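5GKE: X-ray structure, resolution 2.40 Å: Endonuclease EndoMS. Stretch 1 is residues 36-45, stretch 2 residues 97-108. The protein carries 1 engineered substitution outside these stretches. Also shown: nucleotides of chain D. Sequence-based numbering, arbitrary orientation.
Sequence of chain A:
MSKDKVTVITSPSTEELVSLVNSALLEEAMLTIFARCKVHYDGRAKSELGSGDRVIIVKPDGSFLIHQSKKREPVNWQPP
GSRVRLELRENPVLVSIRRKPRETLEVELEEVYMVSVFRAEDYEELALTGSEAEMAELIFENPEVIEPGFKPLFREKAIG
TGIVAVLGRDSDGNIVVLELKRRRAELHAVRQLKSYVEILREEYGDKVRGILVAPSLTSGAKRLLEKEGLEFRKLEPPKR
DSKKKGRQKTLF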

# COMPACT_ATOMS: atom_id res chain seq x y z
N ARG A 36 13.56 -8.10 -21.08
CA ARG A 36 12.32 -7.94 -21.81
C ARG A 36 11.45 -9.12 -21.42
O ARG A 36 11.88 -10.27 -21.47
N CYS A 37 10.21 -8.85 -21.02
CA CYS A 37 9.37 -9.94 -20.54
C CYS A 37 7.88 -9.73 -20.76
O CYS A 37 7.44 -8.64 -21.12
N LYS A 38 7.15 -10.82 -20.59
CA LYS A 38 5.70 -10.80 -20.46
C LYS A 38 5.34 -11.29 -19.05
O LYS A 38 6.07 -12.11 -18.48
N VAL A 39 4.24 -10.81 -18.49
CA VAL A 39 3.88 -11.23 -17.14
C VAL A 39 2.43 -11.73 -17.07
O VAL A 39 1.50 -11.06 -17.51
N HIS A 40 2.26 -12.91 -16.51
CA HIS A 40 0.93 -13.51 -16.42
C HIS A 40 0.67 -13.73 -14.94
O HIS A 40 1.48 -14.35 -14.25
N TYR A 41 -0.42 -13.17 -14.43
CA TYR A 41 -0.74 -13.29 -13.00
C TYR A 41 -2.14 -13.86 -12.79
O TYR A 41 -3.12 -13.41 -13.39
N ASP A 42 -2.24 -14.88 -11.94
CA ASP A 42 -3.54 -15.44 -11.60
C ASP A 42 -3.61 -15.84 -10.13
O ASP A 42 -2.81 -16.66 -9.66
N GLY A 43 -4.64 -15.35 -9.45
CA GLY A 43 -4.64 -15.31 -8.00
C GLY A 43 -5.88 -14.57 -7.53
O GLY A 43 -6.95 -14.73 -8.11
N ARG A 44 -5.74 -13.83 -6.45
CA ARG A 44 -6.81 -12.98 -5.94
C ARG A 44 -7.51 -12.21 -7.07
O ARG A 44 -8.74 -12.10 -7.12
N ALA A 45 -6.71 -11.72 -8.01
CA ALA A 45 -7.22 -11.17 -9.24
C ALA A 45 -6.47 -11.82 -10.42
O ALA A 45 -5.85 -12.87 -10.25
N ILE A 97 4.92 -19.50 -6.95
CA ILE A 97 3.61 -19.93 -6.47
C ILE A 97 3.35 -19.51 -5.01
O ILE A 97 4.25 -19.51 -4.18
N ARG A 98 2.12 -19.13 -4.72
CA ARG A 98 1.75 -18.81 -3.35
C ARG A 98 0.62 -19.73 -2.91
O ARG A 98 -0.29 -20.10 -3.71
N ARG A 99 0.67 -20.14 -1.66
CA ARG A 99 -0.40 -20.94 -1.09
C ARG A 99 -1.17 -20.09 -0.07
O ARG A 99 -0.56 -19.32 0.67
N LYS A 100 -2.49 -20.23 -0.05
CA LYS A 100 -3.35 -19.46 0.87
C LYS A 100 -3.10 -17.94 0.84
O LYS A 100 -2.41 -17.39 1.70
N PRO A 101 -3.65 -17.26 -0.17
CA PRO A 101 -4.48 -17.94 -1.16
C PRO A 101 -3.64 -18.48 -2.29
O PRO A 101 -2.45 -18.19 -2.34
N ARG A 102 -4.27 -19.21 -3.20
CA ARG A 102 -3.53 -19.74 -4.32
C ARG A 102 -3.29 -18.61 -5.31
O ARG A 102 -4.23 -17.99 -5.80
N GLU A 103 -2.01 -18.36 -5.58
CA GLU A 103 -1.61 -17.36 -6.55
C GLU A 103 -0.39 -17.82 -7.33
O GLU A 103 0.58 -18.31 -6.75
N THR A 104 -0.42 -17.65 -8.65
CA THR A 104 0.77 -17.86 -9.46
C THR A 104 1.12 -16.60 -10.24
O THR A 104 0.25 -15.91 -10.77
N LEU A 105 2.42 -16.31 -10.30
CA LEU A 105 2.94 -15.18 -11.05
C LEU A 105 3.92 -15.67 -12.11
O LEU A 105 4.99 -16.10 -11.79
N GLU A 106 3.61 -15.58 -13.39
CA GLU A 106 4.57 -16.11 -14.36
C GLU A 106 5.31 -15.00 -15.09
O GLU A 106 4.69 -14.12 -15.70
N VAL A 107 6.64 -15.04 -15.03
CA VAL A 107 7.41 -14.07 -15.80
C VAL A 107 8.21 -14.75 -16.90
O VAL A 107 9.21 -15.42 -16.64
N GLU A 108 7.75 -14.55 -18.13
CA GLU A 108 8.40 -15.11 -19.30
C GLU A 108 9.58 -14.23 -19.69
O GLU A 108 9.40 -13.08 -20.07

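Strand 36-42 runs antiparallel to strand 103-108, and their backbones set the register by paired hydrogen bonds: His-40 N to Glu-106 O at 2.8 Å and Glu-106 N to His-40 O at 2.6 Å, with similar pairs joining Lys-38 to Glu-108 and Asp-42 to Thr-104. Alternation then divides the side chains between two faces of very different character.

On the apolar face, Val-39 and Tyr-41 sit across from Val-107 and Leu-105, all with chi1 t. Leu-105 is the bump that fills a hollow: with chi2 p, its CD1 reaches back across the pair, resting 3.7 Å from Val-39 CG1 and also 3.7 Å from Tyr-41 CB, so one methyl serves two neighbours. Val-39 against Val-107 is looser, CG1 to CG2 at 4.4 Å. Farther along, Cys-37, chi1 p, places CB 3.9 Å from Val-107 CG1.

The opposite face is polar and more open. His-40 (chi1 m) lies beside Glu-106, its CD2 4.1 Å from Glu-106 CB, while Glu-108 OE1 approaches the ring edge, 3.9 Å from His-40 NE2. Glu-108, extended at chi1 t and chi2 t, also meets the aliphatic part of Lys-38: its OE1 is 3.5 Å from Lys-38 CD. Beyond the histidine, Asp-42 and Arg-102 form a long salt bridge, Asp-42 OD2 to Arg-102 NH2 at 3.7 Å.

A close fit lies where the first strand ends, around Gly-43 and Glu-103. Gly-43 leaves a gap that Glu-103 occupies, its CG 3.6 Å from Gly-43 CA; a CB on Gly-43 would come 2.6 Å from Glu-103 OE1, a clash. Glu-103, chi1 m and chi2 t, is a hub. Its OE1 accepts hydrogen bonds from Tyr-41 OH at 2.6 Å, Arg-44 N at 3.1 Å and Arg-44 NE at 2.9 Å, the last part of a salt bridge. Its OE2 takes a very short 2.3 Å bond from Arg-98 NH1, also a salt bridge, and a 2.9 Å bond from DG8 N2.

Arg-44 begins sideways but bends back through chi1 m and chi3 m, its CG 3.8 Å from Pro-101 CG. One guanidinium face meets Arg-98, with Arg-44 NH2 3.4 Å from Arg-98 NH1, a like-charge contact beside the Glu-103 carboxylate. Arg-44 NH2 donates to DG8 N3 at 2.9 Å and DG10 OP1 at 3.0 Å, and Arg-44 NH1 to DG10 OP2 at 3.1 Å. DG8 also covers one face of the Tyr-41 ring. The rule is economical: where glycine leaves out a side chain, one carboxylate fits and bonds Tyr-41, Arg-44, Arg-98 and DG8.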

# COMPACT_ATOMS: atom_id res chain seq x y z
CB ARG A 36 12.53 -7.90 -23.32
CG ARG A 36 11.39 -7.22 -24.05
CD ARG A 36 11.27 -7.70 -25.48
NE ARG A 36 12.59 -7.94 -26.04
CZ ARG A 36 12.91 -9.05 -26.70
NH1 ARG A 36 12.01 -10.01 -26.89
NH2 ARG A 36 14.14 -9.19 -27.18
CB CYS A 37 9.63 -10.16 -19.05
SG CYS A 37 9.29 -8.76 -18.00
CB LYS A 38 5.04 -11.69 -21.52
CG LYS A 38 5.19 -11.24 -22.97
CD LYS A 38 4.71 -12.36 -23.88
CE LYS A 38 4.59 -11.94 -25.33
NZ LYS A 38 4.14 -13.12 -26.13
CB VAL A 39 4.09 -10.11 -16.11
CG1 VAL A 39 3.81 -10.63 -14.69
CG2 VAL A 39 5.52 -9.58 -16.19
CB HIS A 40 0.86 -14.80 -17.24
CG HIS A 40 1.59 -14.72 -18.54
ND1 HIS A 40 1.08 -14.06 -19.64
CD2 HIS A 40 2.81 -15.19 -18.92
CE1 HIS A 40 1.95 -14.14 -20.64
NE2 HIS A 40 3.00 -14.82 -20.22
CB TYR A 41 -0.58 -11.94 -12.28
CG TYR A 41 -1.35 -11.88 -10.99
CD1 TYR A 41 -0.96 -12.63 -9.88
CD2 TYR A 41 -2.50 -11.10 -10.88
CE1 TYR A 41 -1.69 -12.62 -8.71
CE2 TYR A 41 -3.24 -11.08 -9.71
CZ TYR A 41 -2.84 -11.84 -8.63
OH TYR A 41 -3.58 -11.80 -7.47
CB ASP A 42 -3.86 -16.65 -12.48
CG ASP A 42 -5.33 -17.06 -12.41
OD1 ASP A 42 -6.18 -16.23 -12.01
OD2 ASP A 42 -5.63 -18.22 -12.76
CB ARG A 44 -6.23 -12.01 -4.91
CG ARG A 44 -5.87 -12.69 -3.59
CD ARG A 44 -5.18 -11.74 -2.66
NE ARG A 44 -3.86 -11.39 -3.17
CZ ARG A 44 -3.00 -10.60 -2.55
NH1 ARG A 44 -3.30 -10.06 -1.37
NH2 ARG A 44 -1.82 -10.34 -3.10
CB ALA A 45 -7.10 -9.68 -9.26
CB ILE A 97 3.49 -21.46 -6.59
CG1 ILE A 97 3.35 -21.85 -8.06
CG2 ILE A 97 2.33 -22.00 -5.77
CD1 ILE A 97 3.50 -23.34 -8.34
CB ARG A 98 1.33 -17.35 -3.24
CG ARG A 98 1.22 -16.79 -1.85
CD ARG A 98 0.80 -15.33 -1.93
NE ARG A 98 0.36 -14.80 -0.64
CZ ARG A 98 -0.55 -13.84 -0.49
NH1 ARG A 98 -1.10 -13.30 -1.57
NH2 ARG A 98 -0.90 -13.41 0.72
CB ARG A 99 0.17 -22.20 -0.45
CG ARG A 99 -0.45 -23.49 -0.94
CD ARG A 99 0.51 -24.65 -0.72
NE ARG A 99 0.24 -25.76 -1.63
CZ ARG A 99 1.13 -26.68 -2.00
NH1 ARG A 99 2.37 -26.64 -1.53
NH2 ARG A 99 0.77 -27.65 -2.83
CB LYS A 100 -3.23 -19.98 2.31
CG LYS A 100 -4.51 -19.71 3.12
CD LYS A 100 -4.60 -20.53 4.39
CE LYS A 100 -5.83 -20.15 5.21
NZ LYS A 100 -5.59 -18.89 5.96
CB PRO A 101 -5.41 -16.84 -1.66
CG PRO A 101 -4.62 -15.59 -1.48
CD PRO A 101 -3.70 -15.80 -0.30
CB ARG A 102 -4.28 -20.89 -4.99
CG ARG A 102 -3.33 -21.87 -5.68
CD ARG A 102 -3.84 -22.35 -7.05
NE ARG A 102 -4.47 -21.33 -7.91
CZ ARG A 102 -3.81 -20.49 -8.73
NH1 ARG A 102 -2.49 -20.50 -8.80
NH2 ARG A 102 -4.49 -19.62 -9.48
CB GLU A 103 -1.31 -16.03 -5.85
CG GLU A 103 -2.50 -15.45 -5.09
CD GLU A 103 -2.30 -13.99 -4.73
OE1 GLU A 103 -2.98 -13.13 -5.35
OE2 GLU A 103 -1.47 -13.70 -3.84
CB THR A 104 0.62 -19.04 -10.45
OG1 THR A 104 -0.62 -18.92 -11.16
CG2 THR A 104 0.63 -20.34 -9.71
CB LEU A 105 3.63 -14.19 -10.09
CG LEU A 105 4.17 -12.90 -10.70
CD1 LEU A 105 3.07 -12.22 -11.48
CD2 LEU A 105 4.70 -11.98 -9.61
CB GLU A 106 3.88 -17.02 -15.37
CG GLU A 106 3.59 -18.40 -14.84
CD GLU A 106 3.03 -19.32 -15.91
OE1 GLU A 106 2.42 -18.81 -16.87
OE2 GLU A 106 3.21 -20.55 -15.78
CB VAL A 107 8.38 -13.26 -14.93
CG1 VAL A 107 9.11 -12.23 -15.77
CG2 VAL A 107 7.64 -12.58 -13.81
CB GLU A 108 7.42 -15.21 -20.46
CG GLU A 108 7.99 -15.96 -21.67
CD GLU A 108 7.10 -15.86 -22.91
OE1 GLU A 108 5.91 -15.51 -22.78
OE2 GLU A 108 7.62 -16.13 -24.02
P DG D 8 -5.05 -4.23 -7.47
OP1 DG D 8 -3.65 -3.90 -7.84
OP2 DG D 8 -6.15 -3.73 -8.33
O5' DG D 8 -5.16 -5.82 -7.38
C5' DG D 8 -6.37 -6.43 -7.00
C4' DG D 8 -6.10 -7.60 -6.08
O4' DG D 8 -5.22 -8.53 -6.74
C3' DG D 8 -5.41 -7.24 -4.76
O3' DG D 8 -5.85 -8.09 -3.73
C2' DG D 8 -3.93 -7.47 -5.07
C1' DG D 8 -4.00 -8.65 -6.03
N9 DG D 8 -2.91 -8.64 -6.99
C8 DG D 8 -2.78 -7.83 -8.08
N7 DG D 8 -1.68 -8.02 -8.75
C5 DG D 8 -1.04 -9.03 -8.05
C6 DG D 8 0.19 -9.67 -8.30
O6 DG D 8 0.99 -9.45 -9.23
N1 DG D 8 0.48 -10.64 -7.35
C2 DG D 8 -0.32 -10.96 -6.28
N2 DG D 8 0.12 -11.93 -5.47
N3 DG D 8 -1.48 -10.37 -6.03
C4 DG D 8 -1.78 -9.42 -6.95
P DG D 10 -0.73 -7.54 -0.57
OP1 DG D 10 -0.10 -8.46 -1.55
OP2 DG D 10 -1.75 -8.04 0.38
O5' DG D 10 0.37 -6.80 0.33
C5' DG D 10 1.47 -6.15 -0.28
C4' DG D 10 2.21 -5.29 0.73
O4' DG D 10 1.28 -4.38 1.37
C3' DG D 10 2.89 -6.04 1.86
O3' DG D 10 4.04 -5.31 2.26
C2' DG D 10 1.83 -6.03 2.96
C1' DG D 10 1.21 -4.66 2.76
N9 DG D 10 -0.19 -4.59 3.15
C8 DG D 10 -1.25 -5.29 2.62
N7 DG D 10 -2.40 -5.00 3.17
C5 DG D 10 -2.08 -4.04 4.12
C6 DG D 10 -2.91 -3.34 5.03
O6 DG D 10 -4.13 -3.43 5.18
N1 DG D 10 -2.18 -2.46 5.81
C2 DG D 10 -0.82 -2.27 5.73
N2 DG D 10 -0.28 -1.38 6.58
N3 DG D 10 -0.03 -2.92 4.89
C4 DG D 10 -0.73 -3.78 4.12
P DT D 9 -6.70 -7.48 -2.52
OP1 DT D 9 -6.74 -8.50 -1.45
OP2 DT D 9 -7.93 -6.92 -3.12
O5' DT D 9 -5.84 -6.23 -2.02
C5' DT D 9 -4.65 -6.44 -1.29
C4' DT D 9 -3.55 -5.49 -1.74
O4' DT D 9 -4.03 -4.13 -1.71
C3' DT D 9 -2.32 -5.53 -0.85
O3' DT D 9 -1.37 -6.37 -1.43
C2' DT D 9 -1.83 -4.09 -0.83
C1' DT D 9 -3.09 -3.28 -1.08
N1 DT D 9 -3.73 -2.70 0.15
C2 DT D 9 -2.99 -1.89 0.99
O2 DT D 9 -1.81 -1.64 0.82
N3 DT D 9 -3.67 -1.39 2.06
C4 DT D 9 -5.01 -1.58 2.35
O4 DT D 9 -5.54 -1.07 3.34
C5 DT D 9 -5.74 -2.42 1.43
C7 DT D 9 -7.20 -2.70 1.66
C6 DT D 9 -5.07 -2.92 0.38